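Local coordinates for trehalose-6-phosphate phosphatase (Candida albicans, PDB 5DXF), which carries an N-terminal domain of glycosyltransferase family 20, a member of the GT-B clan, whose fold pairs two Rossmann-like halves, at residues A[271-274]-A[279-282]. Numbering follows the deposited sequence.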
ATOM      1  N   CYS A 271       8.227   8.371  19.619  1.00 64.64           N
ATOM      2  CA  CYS A 271       9.577   8.444  19.063  1.00 67.06           C
ATOM      3  C   CYS A 271      10.152   9.852  19.127  1.00 65.22           C
ATOM      4  O   CYS A 271      11.297  10.040  19.540  1.00 68.30           O
ATOM      5  CB  CYS A 271       9.590   7.958  17.613  1.00 62.37           C
ATOM      6  SG  CYS A 271       9.647   6.168  17.400  1.00 62.46           S
ATOM      7  N   CYS A 272       9.361  10.834  18.709  1.00 63.20           N
ATOM      8  CA  CYS A 272       9.796  12.226  18.725  1.00 74.36           C
ATOM      9  C   CYS A 272      10.112  12.700  20.140  1.00 76.24           C
ATOM     10  O   CYS A 272      11.052  13.467  20.343  1.00 57.27           O
ATOM     11  CB  CYS A 272       8.738  13.132  18.090  1.00 67.74           C
ATOM     12  SG  CYS A 272       8.714  13.098  16.285  1.00 67.80           S
ATOM     13  N   ALA A 273       9.342  12.243  21.121  1.00 74.31           N
ATOM     14  CA  ALA A 273       9.610  12.657  22.497  1.00 62.03           C
ATOM     15  C   ALA A 273      10.806  11.922  23.120  1.00 72.11           C
ATOM     16  O   ALA A 273      11.509  12.484  23.960  1.00 68.30           O
ATOM     17  CB  ALA A 273       8.372  12.468  23.358  1.00 66.17           C
ATOM     18  N   ARG A 274      11.042  10.676  22.721  1.00 74.09           N
ATOM     19  CA  ARG A 274      12.071   9.861  23.375  1.00 62.30           C
ATOM     20  C   ARG A 274      13.448   9.968  22.715  1.00 61.24           C
ATOM     21  O   ARG A 274      14.449  10.183  23.397  1.00 63.13           O
ATOM     22  CB  ARG A 274      11.630   8.393  23.431  1.00 60.09           C
ATOM     23  CG  ARG A 274      10.324   8.179  24.182  1.00 53.60           C
ATOM     24  CD  ARG A 274      10.287   6.864  24.953  1.00 63.33           C
ATOM     25  NE  ARG A 274       8.938   6.597  25.446  1.00 64.05           N
ATOM     26  CZ  ARG A 274       8.148   5.632  24.987  1.00 71.95           C
ATOM     27  NH1 ARG A 274       8.575   4.814  24.038  1.00 70.34           N
ATOM     28  NH2 ARG A 274       6.931   5.475  25.489  1.00 79.86           N
ATOM     29  N   GLU A 279       9.089  18.369  22.484  1.00 83.80           N
ATOM     30  CA  GLU A 279       7.961  18.257  23.402  1.00 79.81           C
ATOM     31  C   GLU A 279       6.654  17.995  22.657  1.00 73.66           C
ATOM     32  O   GLU A 279       6.343  18.671  21.673  1.00 68.74           O
ATOM     33  CB  GLU A 279       7.846  19.521  24.251  1.00 79.51           C
ATOM     34  CG  GLU A 279       7.123  19.303  25.555  1.00 81.43           C
ATOM     35  CD  GLU A 279       7.238  20.483  26.489  1.00 77.05           C
ATOM     36  OE1 GLU A 279       7.687  21.562  26.047  1.00 73.57           O
ATOM     37  OE2 GLU A 279       6.885  20.320  27.670  1.00 84.36           O
ATOM     38  N   VAL A 280       5.888  17.022  23.145  1.00 74.16           N
ATOM     39  CA  VAL A 280       4.762  16.471  22.391  1.00 73.10           C
ATOM     40  C   VAL A 280       3.435  16.433  23.157  1.00 67.65           C
ATOM     41  O   VAL A 280       3.416  16.435  24.392  1.00 66.49           O
ATOM     42  CB  VAL A 280       5.077  15.027  21.931  1.00 68.40           C
ATOM     43  CG1 VAL A 280       6.427  14.973  21.237  1.00 64.94           C
ATOM     44  CG2 VAL A 280       5.060  14.074  23.119  1.00 63.89           C
ATOM     45  N   ASN A 281       2.333  16.420  22.407  1.00 69.37           N
ATOM     46  CA  ASN A 281       1.023  16.029  22.932  1.00 66.43           C
ATOM     47  C   ASN A 281       0.315  15.167  21.879  1.00 68.41           C
ATOM     48  O   ASN A 281       0.906  14.863  20.841  1.00 65.00           O
ATOM     49  CB  ASN A 281       0.183  17.256  23.331  1.00 60.17           C
ATOM     50  CG  ASN A 281      -0.612  17.847  22.174  1.00 63.70           C
ATOM     51  OD1 ASN A 281      -0.186  17.808  21.025  1.00 65.08           O
ATOM     52  ND2 ASN A 281      -1.776  18.410  22.485  1.00 70.76           N
ATOM     53  N   ARG A 282      -0.936  14.787  22.127  1.00 69.89           N
ATOM     54  CA  ARG A 282      -1.610  13.763  21.315  1.00 73.50           C
ATOM     55  C   ARG A 282      -1.735  14.066  19.811  1.00 72.35           C
ATOM     56  O   ARG A 282      -1.825  13.137  19.009  1.00 74.97           O
ATOM     57  CB  ARG A 282      -3.009  13.487  21.879  1.00 84.66           C
ATOM     58  CG  ARG A 282      -3.996  14.630  21.719  1.00 96.55           C
ATOM     59  CD  ARG A 282      -5.372  14.270  22.270  1.00108.74           C
ATOM     60  NE  ARG A 282      -6.113  13.355  21.403  1.00111.51           N
ATOM     61  CZ  ARG A 282      -7.418  13.125  21.507  1.00105.72           C
ATOM     62  NH1 ARG A 282      -8.130  13.746  22.437  1.00111.34           N
ATOM     63  NH2 ARG A 282      -8.017  12.278  20.678  1.00102.09           N
TER
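Val280 reaches the last turn of helix 262-274 with its two methyl groups: both meet Ala273, and CG1 also reaches Cys272. Its CB stands back, 4.4 Å from Ala273 CB, and the branches beyond it make the closer contacts. CG1, beside the backbone N (chi1 -51°) and anti to the carbonyl carbon, lies 3.8 Å from Ala273 CB. The same methyl comes to 4.0 Å from Ala273 N, so it lies against the helix backbone as well as the side chain. It also reaches toward the preceding residue, where Cys272 CB is 4.3 Å away. CG2, the other branch, sits between the backbone N and the carbonyl carbon and approaches Ala273 CB to 3.7 Å. The alanine methyl therefore faces the fork of the valine and touches both prongs at nearly equal range. Beyond CB the Cys272 sulfur turns away from the valine, and the side chain packs on Leu248, Leu252 and Val285. No hydrogen bond crosses between 271-274 and 279-282; a small apolar patch, partly buried, joins them, and the backbones draw nearest at Ala273 and Glu279, whose CA atoms are 5.9 Å apart. Val285 of the adjoining strand touches both Val280 and Cys272, extending the patch beneath the helix. Backbone hydrogen bonds join Glu279 to Ser286, and Asn281 OD1 accepts from Ser284 N where the chain turns between strands 279-280 and 284-287. Only four residues separate the two segments, and the chain folds back onto the end of the helix it has just left. The helix follows strand 256-259, and the antiparallel strands 279-280 and 284-287 lead into 290-296, parallel beside 256-259: a beta-alpha-beta connection elaborated by a hairpin at the sheet margin, within the N-terminal Rossmann-like half of a GT-B fold.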